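Local coordinates for putative peptidyl-arginine deiminase (PDB 1XKN), which probably hydrolyses a guanidine group as an agmatine or protein-arginine deiminase, releasing ammonia, at residues L282-A287 with P299-P304; Y286-I291 with L334-C339; V295-T300 with V323-S328. One frame throughout, in Å; residues are numbered along the deposited sequence.

Contact 1: residues L282-A287 with P299-P304; sequences LPASYA and PTYRCP
Ala-284 and Tyr-301 meet in a CH-pi contact where the loop that follows strand 280-281 lies against the C-terminal end of strand 295-300. The methyl CB of Ala-284 stands 3.6 Å from the centroid of the Tyr-301 ring, only 6° off the ring normal, so it sits over the middle of one face and touches the ring atoms almost evenly. Beyond the ring, a water joins the two segments: it accepts from Ser-285 N at 2.9 Å and lies 2.7 Å from Tyr-301 OH. Ser-285 itself forms an ST turn, its OG accepting from Ala-287 N at 3.2 Å while donating to the backbone O of Asp-220. Tyr-286 is the middle residue of this turn; with CG beside its backbone N (chi1 -60°), the end of its ring comes nearer to 299-303 than the direction of CB suggests. The Tyr-286 ring meets the strand end with its edge: CD1 comes within 3.1 Å of Pro-299 O, in the ring plane. That carbonyl oxygen is buried without a hydrogen-bond partner, and the aromatic C-H edge is what faces it. Pro-299 CG packs 3.4 Å from Ser-285 O. Farther along the ring, Tyr-286 OH lies 3.2 Å from Cys-303 SG and hydrogen-bonds Asp-306 OD1, in the first turn of helix 305-316. Asp-306 also receives the backbone N-H groups of Tyr-301 and Cys-303.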
loop_
_atom_site.group_PDB
_atom_site.type_symbol
_atom_site.label_atom_id
_atom_site.label_comp_id
_atom_site.label_asym_id
_atom_site.label_seq_id
_atom_site.Cartn_x
_atom_site.Cartn_y
_atom_site.Cartn_z
ATOM N N LEU A 282 -12.369 13.991 -3.427
ATOM C CA LEU A 282 -11.749 12.673 -3.482
ATOM C C LEU A 282 -10.354 12.753 -2.855
ATOM O O LEU A 282 -9.679 13.775 -2.958
ATOM C CB LEU A 282 -11.660 12.191 -4.933
ATOM C CG LEU A 282 -12.986 12.239 -5.708
ATOM C CD1 LEU A 282 -12.808 11.582 -7.077
ATOM C CD2 LEU A 282 -14.078 11.529 -4.919
ATOM N N PRO A 283 -9.905 11.670 -2.202
ATOM C CA PRO A 283 -8.593 11.609 -1.543
ATOM C C PRO A 283 -7.380 11.418 -2.451
ATOM O O PRO A 283 -6.556 10.533 -2.226
ATOM C CB PRO A 283 -8.769 10.459 -0.558
ATOM C CG PRO A 283 -9.626 9.509 -1.333
ATOM C CD PRO A 283 -10.652 10.414 -2.002
ATOM N N ALA A 284 -7.269 12.262 -3.471
ATOM C CA ALA A 284 -6.153 12.192 -4.407
ATOM C C ALA A 284 -4.851 12.584 -3.712
ATOM O O ALA A 284 -4.776 13.629 -3.064
ATOM C CB ALA A 284 -6.411 13.121 -5.588
ATOM N N SER A 285 -3.825 11.753 -3.853
ATOM C CA SER A 285 -2.540 12.040 -3.232
ATOM C C SER A 285 -1.375 11.326 -3.902
ATOM O O SER A 285 -1.446 10.132 -4.189
ATOM C CB SER A 285 -2.567 11.656 -1.754
ATOM O OG SER A 285 -1.289 11.853 -1.174
ATOM N N TYR A 286 -0.301 12.066 -4.147
ATOM C CA TYR A 286 0.881 11.490 -4.770
ATOM C C TYR A 286 1.619 10.562 -3.817
ATOM O O TYR A 286 2.473 9.792 -4.243
ATOM C CB TYR A 286 1.833 12.592 -5.240
ATOM C CG TYR A 286 1.224 13.536 -6.249
ATOM C CD1 TYR A 286 0.723 13.065 -7.462
ATOM C CD2 TYR A 286 1.144 14.901 -5.989
ATOM C CE1 TYR A 286 0.153 13.934 -8.395
ATOM C CE2 TYR A 286 0.580 15.779 -6.909
ATOM C CZ TYR A 286 0.087 15.291 -8.108
ATOM O OH TYR A 286 -0.473 16.162 -9.010
ATOM N N ALA A 287 1.302 10.635 -2.527
ATOM C CA ALA A 287 1.961 9.770 -1.557
ATOM C C ALA A 287 1.502 8.326 -1.735
ATOM O O ALA A 287 2.129 7.401 -1.217
ATOM C CB ALA A 287 1.662 10.234 -0.135
ATOM N N PRO A 299 0.485 7.896 -8.818
ATOM C CA PRO A 299 -0.827 8.251 -9.362
ATOM C C PRO A 299 -0.809 9.717 -9.795
ATOM O O PRO A 299 -0.251 10.564 -9.096
ATOM C CB PRO A 299 -1.765 8.002 -8.182
ATOM C CG PRO A 299 -0.906 8.327 -6.995
ATOM C CD PRO A 299 0.424 7.697 -7.358
ATOM N N THR A 300 -1.387 10.016 -10.955
ATOM C CA THR A 300 -1.433 11.395 -11.428
ATOM C C THR A 300 -2.877 11.837 -11.601
ATOM O O THR A 300 -3.771 11.012 -11.824
ATOM C CB THR A 300 -0.647 11.600 -12.743
ATOM O OG1 THR A 300 -1.137 10.714 -13.754
ATOM C CG2 THR A 300 0.840 11.349 -12.511
ATOM N N TYR A 301 -3.102 13.143 -11.495
ATOM C CA TYR A 301 -4.450 13.688 -11.570
ATOM C C TYR A 301 -4.661 14.853 -12.524
ATOM O O TYR A 301 -5.299 15.848 -12.177
ATOM C CB TYR A 301 -4.886 14.066 -10.156
ATOM C CG TYR A 301 -4.953 12.848 -9.270
ATOM C CD1 TYR A 301 -6.034 11.979 -9.350
ATOM C CD2 TYR A 301 -3.895 12.511 -8.425
ATOM C CE1 TYR A 301 -6.069 10.804 -8.624
ATOM C CE2 TYR A 301 -3.915 11.327 -7.685
ATOM C CZ TYR A 301 -5.010 10.478 -7.796
ATOM O OH TYR A 301 -5.052 9.295 -7.105
ATOM N N ARG A 302 -4.124 14.710 -13.731
ATOM C CA ARG A 302 -4.266 15.711 -14.779
ATOM C C ARG A 302 -4.081 17.160 -14.335
ATOM O O ARG A 302 -4.967 17.994 -14.527
ATOM C CB ARG A 302 -5.637 15.551 -15.451
ATOM C CG ARG A 302 -5.876 14.149 -15.993
ATOM C CD ARG A 302 -7.287 13.952 -16.532
ATOM N NE ARG A 302 -7.522 12.545 -16.855
ATOM C CZ ARG A 302 -8.699 12.033 -17.202
ATOM N NH1 ARG A 302 -9.773 12.809 -17.281
ATOM N NH2 ARG A 302 -8.803 10.736 -17.460
ATOM N N CYS A 303 -2.932 17.467 -13.746
ATOM C CA CYS A 303 -2.657 18.833 -13.320
ATOM C C CYS A 303 -1.152 19.073 -13.362
ATOM O O CYS A 303 -0.367 18.129 -13.432
ATOM C CB CYS A 303 -3.210 19.092 -11.916
ATOM S SG CYS A 303 -2.303 18.291 -10.573
ATOM N N PRO A 304 -0.726 20.344 -13.320
ATOM C CA PRO A 304 0.702 20.667 -13.366
ATOM C C PRO A 304 1.543 20.165 -12.200
ATOM O O PRO A 304 2.772 20.177 -12.267
ATOM C CB PRO A 304 0.709 22.191 -13.486
ATOM C CG PRO A 304 -0.542 22.592 -12.780
ATOM C CD PRO A 304 -1.540 21.571 -13.263
HETATM O O HOH W 1 -3.840 9.005 -4.744
#

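Contact 2: residues Y286-I291 with L334-C339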
loop_
_atom_site.group_PDB
_atom_site.type_symbol
_atom_site.label_atom_id
_atom_site.label_comp_id
_atom_site.label_asym_id
_atom_site.label_seq_id
_atom_site.Cartn_x
_atom_site.Cartn_y
_atom_site.Cartn_z
ATOM N N TYR A 286 -0.301 12.066 -4.147
ATOM C CA TYR A 286 0.881 11.490 -4.770
ATOM C C TYR A 286 1.619 10.562 -3.817
ATOM O O TYR A 286 2.473 9.792 -4.243
ATOM C CB TYR A 286 1.833 12.592 -5.240
ATOM C CG TYR A 286 1.224 13.536 -6.249
ATOM C CD1 TYR A 286 0.723 13.065 -7.462
ATOM C CD2 TYR A 286 1.144 14.901 -5.989
ATOM C CE1 TYR A 286 0.153 13.934 -8.395
ATOM C CE2 TYR A 286 0.580 15.779 -6.909
ATOM C CZ TYR A 286 0.087 15.291 -8.108
ATOM O OH TYR A 286 -0.473 16.162 -9.010
ATOM N N ALA A 287 1.302 10.635 -2.527
ATOM C CA ALA A 287 1.961 9.770 -1.557
ATOM C C ALA A 287 1.502 8.326 -1.735
ATOM O O ALA A 287 2.129 7.401 -1.217
ATOM C CB ALA A 287 1.662 10.234 -0.135
ATOM N N ASN A 288 0.405 8.134 -2.460
ATOM C CA ASN A 288 -0.119 6.794 -2.678
ATOM C C ASN A 288 0.558 6.133 -3.880
ATOM O O ASN A 288 -0.101 5.552 -4.743
ATOM C CB ASN A 288 -1.642 6.851 -2.873
ATOM C CG ASN A 288 -2.340 5.583 -2.399
ATOM O OD1 ASN A 288 -2.345 5.268 -1.204
ATOM N ND2 ASN A 288 -2.922 4.848 -3.332
ATOM N N PHE A 289 1.884 6.226 -3.913
ATOM C CA PHE A 289 2.692 5.638 -4.977
ATOM C C PHE A 289 3.131 4.241 -4.548
ATOM O O PHE A 289 3.015 3.875 -3.379
ATOM C CB PHE A 289 3.931 6.508 -5.251
ATOM C CG PHE A 289 4.865 6.651 -4.068
ATOM C CD1 PHE A 289 5.784 5.651 -3.756
ATOM C CD2 PHE A 289 4.816 7.785 -3.262
ATOM C CE1 PHE A 289 6.641 5.781 -2.661
ATOM C CE2 PHE A 289 5.667 7.928 -2.165
ATOM C CZ PHE A 289 6.582 6.922 -1.861
ATOM N N TYR A 290 3.627 3.454 -5.498
ATOM C CA TYR A 290 4.094 2.111 -5.184
ATOM C C TYR A 290 5.522 1.931 -5.679
ATOM O O TYR A 290 5.838 2.271 -6.823
ATOM C CB TYR A 290 3.193 1.056 -5.836
ATOM C CG TYR A 290 3.687 -0.361 -5.629
ATOM C CD1 TYR A 290 3.769 -0.913 -4.347
ATOM C CD2 TYR A 290 4.071 -1.152 -6.709
ATOM C CE1 TYR A 290 4.219 -2.217 -4.149
ATOM C CE2 TYR A 290 4.526 -2.462 -6.522
ATOM C CZ TYR A 290 4.594 -2.985 -5.244
ATOM O OH TYR A 290 5.036 -4.276 -5.064
ATOM N N ILE A 291 6.384 1.401 -4.816
ATOM C CA ILE A 291 7.775 1.163 -5.182
ATOM C C ILE A 291 7.906 -0.274 -5.684
ATOM O O ILE A 291 7.610 -1.213 -4.948
ATOM C CB ILE A 291 8.724 1.326 -3.969
ATOM C CG1 ILE A 291 8.541 2.702 -3.326
ATOM C CG2 ILE A 291 10.172 1.143 -4.422
ATOM C CD1 ILE A 291 9.101 2.779 -1.907
ATOM N N LEU A 334 -11.757 5.763 -4.037
ATOM C CA LEU A 334 -11.220 6.303 -2.789
ATOM C C LEU A 334 -9.848 5.753 -2.393
ATOM O O LEU A 334 -9.451 5.800 -1.226
ATOM C CB LEU A 334 -12.233 6.109 -1.651
ATOM C CG LEU A 334 -13.664 6.545 -1.994
ATOM C CD1 LEU A 334 -14.568 6.296 -0.797
ATOM C CD2 LEU A 334 -13.695 8.022 -2.383
ATOM N N GLY A 335 -9.129 5.245 -3.389
ATOM C CA GLY A 335 -7.795 4.703 -3.188
ATOM C C GLY A 335 -7.098 4.714 -4.538
ATOM O O GLY A 335 -7.773 4.775 -5.568
ATOM N N ALA A 336 -5.768 4.661 -4.547
ATOM C CA ALA A 336 -5.018 4.675 -5.801
ATOM C C ALA A 336 -3.996 3.537 -5.927
ATOM O O ALA A 336 -4.215 2.442 -5.408
ATOM C CB ALA A 336 -4.332 6.032 -5.981
ATOM N N ILE A 337 -2.880 3.798 -6.607
ATOM C CA ILE A 337 -1.861 2.772 -6.838
ATOM C C ILE A 337 -1.381 2.004 -5.607
ATOM O O ILE A 337 -1.359 0.773 -5.619
ATOM C CB ILE A 337 -0.623 3.358 -7.560
ATOM C CG1 ILE A 337 -1.065 4.126 -8.810
ATOM C CG2 ILE A 337 0.330 2.230 -7.966
ATOM C CD1 ILE A 337 -1.834 3.289 -9.822
ATOM N N HIS A 338 -0.991 2.706 -4.549
ATOM C CA HIS A 338 -0.517 1.999 -3.361
ATOM C C HIS A 338 -1.614 1.138 -2.749
ATOM O O HIS A 338 -1.355 0.033 -2.265
ATOM C CB HIS A 338 0.014 2.975 -2.306
ATOM C CG HIS A 338 0.869 2.318 -1.267
ATOM N ND1 HIS A 338 0.488 2.197 0.053
ATOM C CD2 HIS A 338 2.073 1.707 -1.368
ATOM C CE1 HIS A 338 1.421 1.538 0.718
ATOM N NE2 HIS A 338 2.392 1.230 -0.121
ATOM N N CYS A 339 -2.845 1.638 -2.785
ATOM C CA CYS A 339 -3.983 0.922 -2.219
ATOM C C CYS A 339 -4.335 -0.375 -2.937
ATOM O O CYS A 339 -4.841 -1.306 -2.318
ATOM C CB CYS A 339 -5.218 1.826 -2.206
ATOM S SG CYS A 339 -5.100 3.259 -1.122
#
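Asn-288 and His-338 both carry CG anti to their backbone N (chi1 -150° and -163°), which brings their side chains across one another at about a right angle, amide and imidazole planes 85° apart. Asn-288 CG lies 3.5 Å from His-338 CB, and the amide is packed into the bend of 336-339, close to Ala-336, the backbone of Ile-337 and Cys-339 SG. Beside it, His-338 N donates to Asn-288 O at 3.0 Å. The imidazole CD2 of His-338 comes 3.1 Å from Phe-289 O, an oxygen that accepts a hydrogen bond from Arg-223. Both ring nitrogens are held outside the two segments, ND1 by Asp-219 and NE2 by Glu-11, which fixes the rotation of the ring. Tyr-290 CB packs 3.8 Å from Ile-337 CG2; the Tyr-290 hydroxyl reaches Thr-18. Asn-288 is the centre of an inverse gamma turn, a tight bend just ahead of strand 290-291. The buried loop 334-339, between strands 321-326 and 342-345, thus packs on the entry to strand 290-291, with the centre of the contact about 6 Å from that of the chain, consistent with the central region of the alpha-beta propeller expected for guanidino-group-modifying enzymes.

Contact 3: residues V295-T300 with V323-S328; sequences VVLVPT and VGIDCS
Val-296 and Val-323 share the first of five backbone hydrogen bonds joining 295-300 to 323-328; Val-296 also pairs with Glu-321, so the parallel ladder starts earlier. Val-323 N donates to Val-296 O at 2.8 Å. The next rungs are Val-298 N to Val-323 O, Ile-325 N to Val-298 O and Thr-300 N to Ile-325 O. These four lie within the strands; Cys-327 N to Thr-300 O, 2.9 Å, carries the pairing past the strand end. Pro-299, paired with Ile-325, needs no N-H on this side and gives a CA-H...O contact to Ile-325 O.

On the face carrying Leu-297, Pro-299, Val-323 and Ile-325, Leu-297 CD2 lies 4.1 Å from Val-323 CB, the two side chains side by side and pointing the same way. Leu-297 CD1 reaches Ile-325 CD1 at 4.2 Å, and Pro-299 CB packs 3.5 Å from Cys-327 SG. Helix 36-50 covers this face, with Leu-43 and Leu-47 against Leu-297.

Helix 305-316, the crossover of the right-handed beta-alpha-beta unit, touches Val-298 and Thr-300 on the other face. There Thr-300 holds OG1 between its backbone N and carbonyl carbon (chi1 56°), 3.3 Å from Asp-326 CA. A water 2.7 Å from Thr-300 OG1 donates to Asp-326 OD1. Ser-328 OG also reaches that oxygen, on its syn lone pair, and Ser-328 N completes an Asx turn from above the carboxylate plane. Asp-326 OD2 meets Arg-302 in a salt bridge. So many donors around one carboxylate would be expected to stabilise its negative charge.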
loop_
_atom_site.group_PDB
_atom_site.type_symbol
_atom_site.label_atom_id
_atom_site.label_comp_id
_atom_site.label_asym_id
_atom_site.label_seq_id
_atom_site.Cartn_x
_atom_site.Cartn_y
_atom_site.Cartn_z
ATOM N N VAL A 295 10.794 0.223 -11.123
ATOM C CA VAL A 295 10.016 1.430 -11.338
ATOM C C VAL A 295 9.230 1.837 -10.109
ATOM O O VAL A 295 8.993 1.037 -9.206
ATOM C CB VAL A 295 9.002 1.247 -12.499
ATOM C CG1 VAL A 295 9.735 0.972 -13.803
ATOM C CG2 VAL A 295 8.047 0.097 -12.183
ATOM N N VAL A 296 8.850 3.108 -10.077
ATOM C CA VAL A 296 8.029 3.638 -9.007
ATOM C C VAL A 296 6.818 4.161 -9.761
ATOM O O VAL A 296 6.955 4.959 -10.691
ATOM C CB VAL A 296 8.729 4.783 -8.250
ATOM C CG1 VAL A 296 7.803 5.325 -7.159
ATOM C CG2 VAL A 296 10.022 4.266 -7.624
ATOM N N LEU A 297 5.641 3.683 -9.378
ATOM C CA LEU A 297 4.408 4.075 -10.040
ATOM C C LEU A 297 3.676 5.106 -9.200
ATOM O O LEU A 297 3.275 4.836 -8.071
ATOM C CB LEU A 297 3.538 2.837 -10.274
ATOM C CG LEU A 297 4.272 1.710 -11.020
ATOM C CD1 LEU A 297 3.362 0.500 -11.147
ATOM C CD2 LEU A 297 4.715 2.195 -12.391
ATOM N N VAL A 298 3.506 6.292 -9.769
ATOM C CA VAL A 298 2.863 7.394 -9.073
ATOM C C VAL A 298 1.512 7.753 -9.669
ATOM O O VAL A 298 1.375 7.894 -10.885
ATOM C CB VAL A 298 3.760 8.644 -9.124
ATOM C CG1 VAL A 298 3.159 9.758 -8.289
ATOM C CG2 VAL A 298 5.152 8.287 -8.642
ATOM N N PRO A 299 0.485 7.896 -8.818
ATOM C CA PRO A 299 -0.827 8.251 -9.362
ATOM C C PRO A 299 -0.809 9.717 -9.795
ATOM O O PRO A 299 -0.251 10.564 -9.096
ATOM C CB PRO A 299 -1.765 8.002 -8.182
ATOM C CG PRO A 299 -0.906 8.327 -6.995
ATOM C CD PRO A 299 0.424 7.697 -7.358
ATOM N N THR A 300 -1.387 10.016 -10.955
ATOM C CA THR A 300 -1.433 11.395 -11.428
ATOM C C THR A 300 -2.877 11.837 -11.601
ATOM O O THR A 300 -3.771 11.012 -11.824
ATOM C CB THR A 300 -0.647 11.600 -12.743
ATOM O OG1 THR A 300 -1.137 10.714 -13.754
ATOM C CG2 THR A 300 0.840 11.349 -12.511
ATOM N N VAL A 323 7.311 6.397 -13.066
ATOM C CA VAL A 323 6.266 6.485 -14.085
ATOM C C VAL A 323 4.904 6.861 -13.517
ATOM O O VAL A 323 4.472 6.311 -12.505
ATOM C CB VAL A 323 6.116 5.133 -14.821
ATOM C CG1 VAL A 323 4.985 5.199 -15.832
ATOM C CG2 VAL A 323 7.421 4.770 -15.501
ATOM N N GLY A 324 4.229 7.791 -14.181
ATOM C CA GLY A 324 2.917 8.200 -13.730
ATOM C C GLY A 324 1.818 7.369 -14.365
ATOM O O GLY A 324 1.957 6.882 -15.488
ATOM N N ILE A 325 0.733 7.182 -13.625
ATOM C CA ILE A 325 -0.427 6.444 -14.113
ATOM C C ILE A 325 -1.627 7.304 -13.741
ATOM O O ILE A 325 -1.839 7.604 -12.567
ATOM C CB ILE A 325 -0.547 5.052 -13.444
ATOM C CG1 ILE A 325 0.623 4.166 -13.892
ATOM C CG2 ILE A 325 -1.883 4.403 -13.813
ATOM C CD1 ILE A 325 0.616 2.761 -13.304
ATOM N N ASP A 326 -2.393 7.723 -14.746
ATOM C CA ASP A 326 -3.558 8.564 -14.506
ATOM C C ASP A 326 -4.586 7.835 -13.659
ATOM O O ASP A 326 -5.125 6.802 -14.065
ATOM C CB ASP A 326 -4.181 9.005 -15.835
ATOM C CG ASP A 326 -5.438 9.840 -15.643
ATOM O OD1 ASP A 326 -5.498 10.623 -14.670
ATOM O OD2 ASP A 326 -6.361 9.725 -16.477
ATOM N N CYS A 327 -4.849 8.381 -12.477
ATOM C CA CYS A 327 -5.801 7.782 -11.554
ATOM C C CYS A 327 -7.042 8.642 -11.354
ATOM O O CYS A 327 -7.738 8.521 -10.345
ATOM C CB CYS A 327 -5.115 7.516 -10.213
ATOM S SG CYS A 327 -3.904 6.165 -10.279
ATOM N N SER A 328 -7.318 9.501 -12.329
ATOM C CA SER A 328 -8.478 10.381 -12.270
ATOM C C SER A 328 -9.769 9.595 -12.053
ATOM O O SER A 328 -10.675 10.057 -11.362
ATOM C CB SER A 328 -8.582 11.201 -13.558
ATOM O OG SER A 328 -7.468 12.066 -13.698
HETATM O O HOH W 2 -3.094 12.202 -14.838
#

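In the fold
Following the chain, residues 282-287 open contact 1, which closes a short loop on 299-304 after the chain has run through strand 290-291 and back along antiparallel strand 295-300. Its first segment runs on into contact 2 at Tyr-286 and Ala-287, and that contact closes only at 334-339, bringing the approach to strand 342-345 back to the middle of the chain. Contact 3, from 295-300 to 323-328, lies wholly within that longer span. Contact 1 crosses contact 2 and ends on the strand where contact 3 begins, sharing Pro-299 and Thr-300 with it. Together the three tie the small sheet 290-291, 295-300 and 321-326, with helix 305-316, to the loops at its ends.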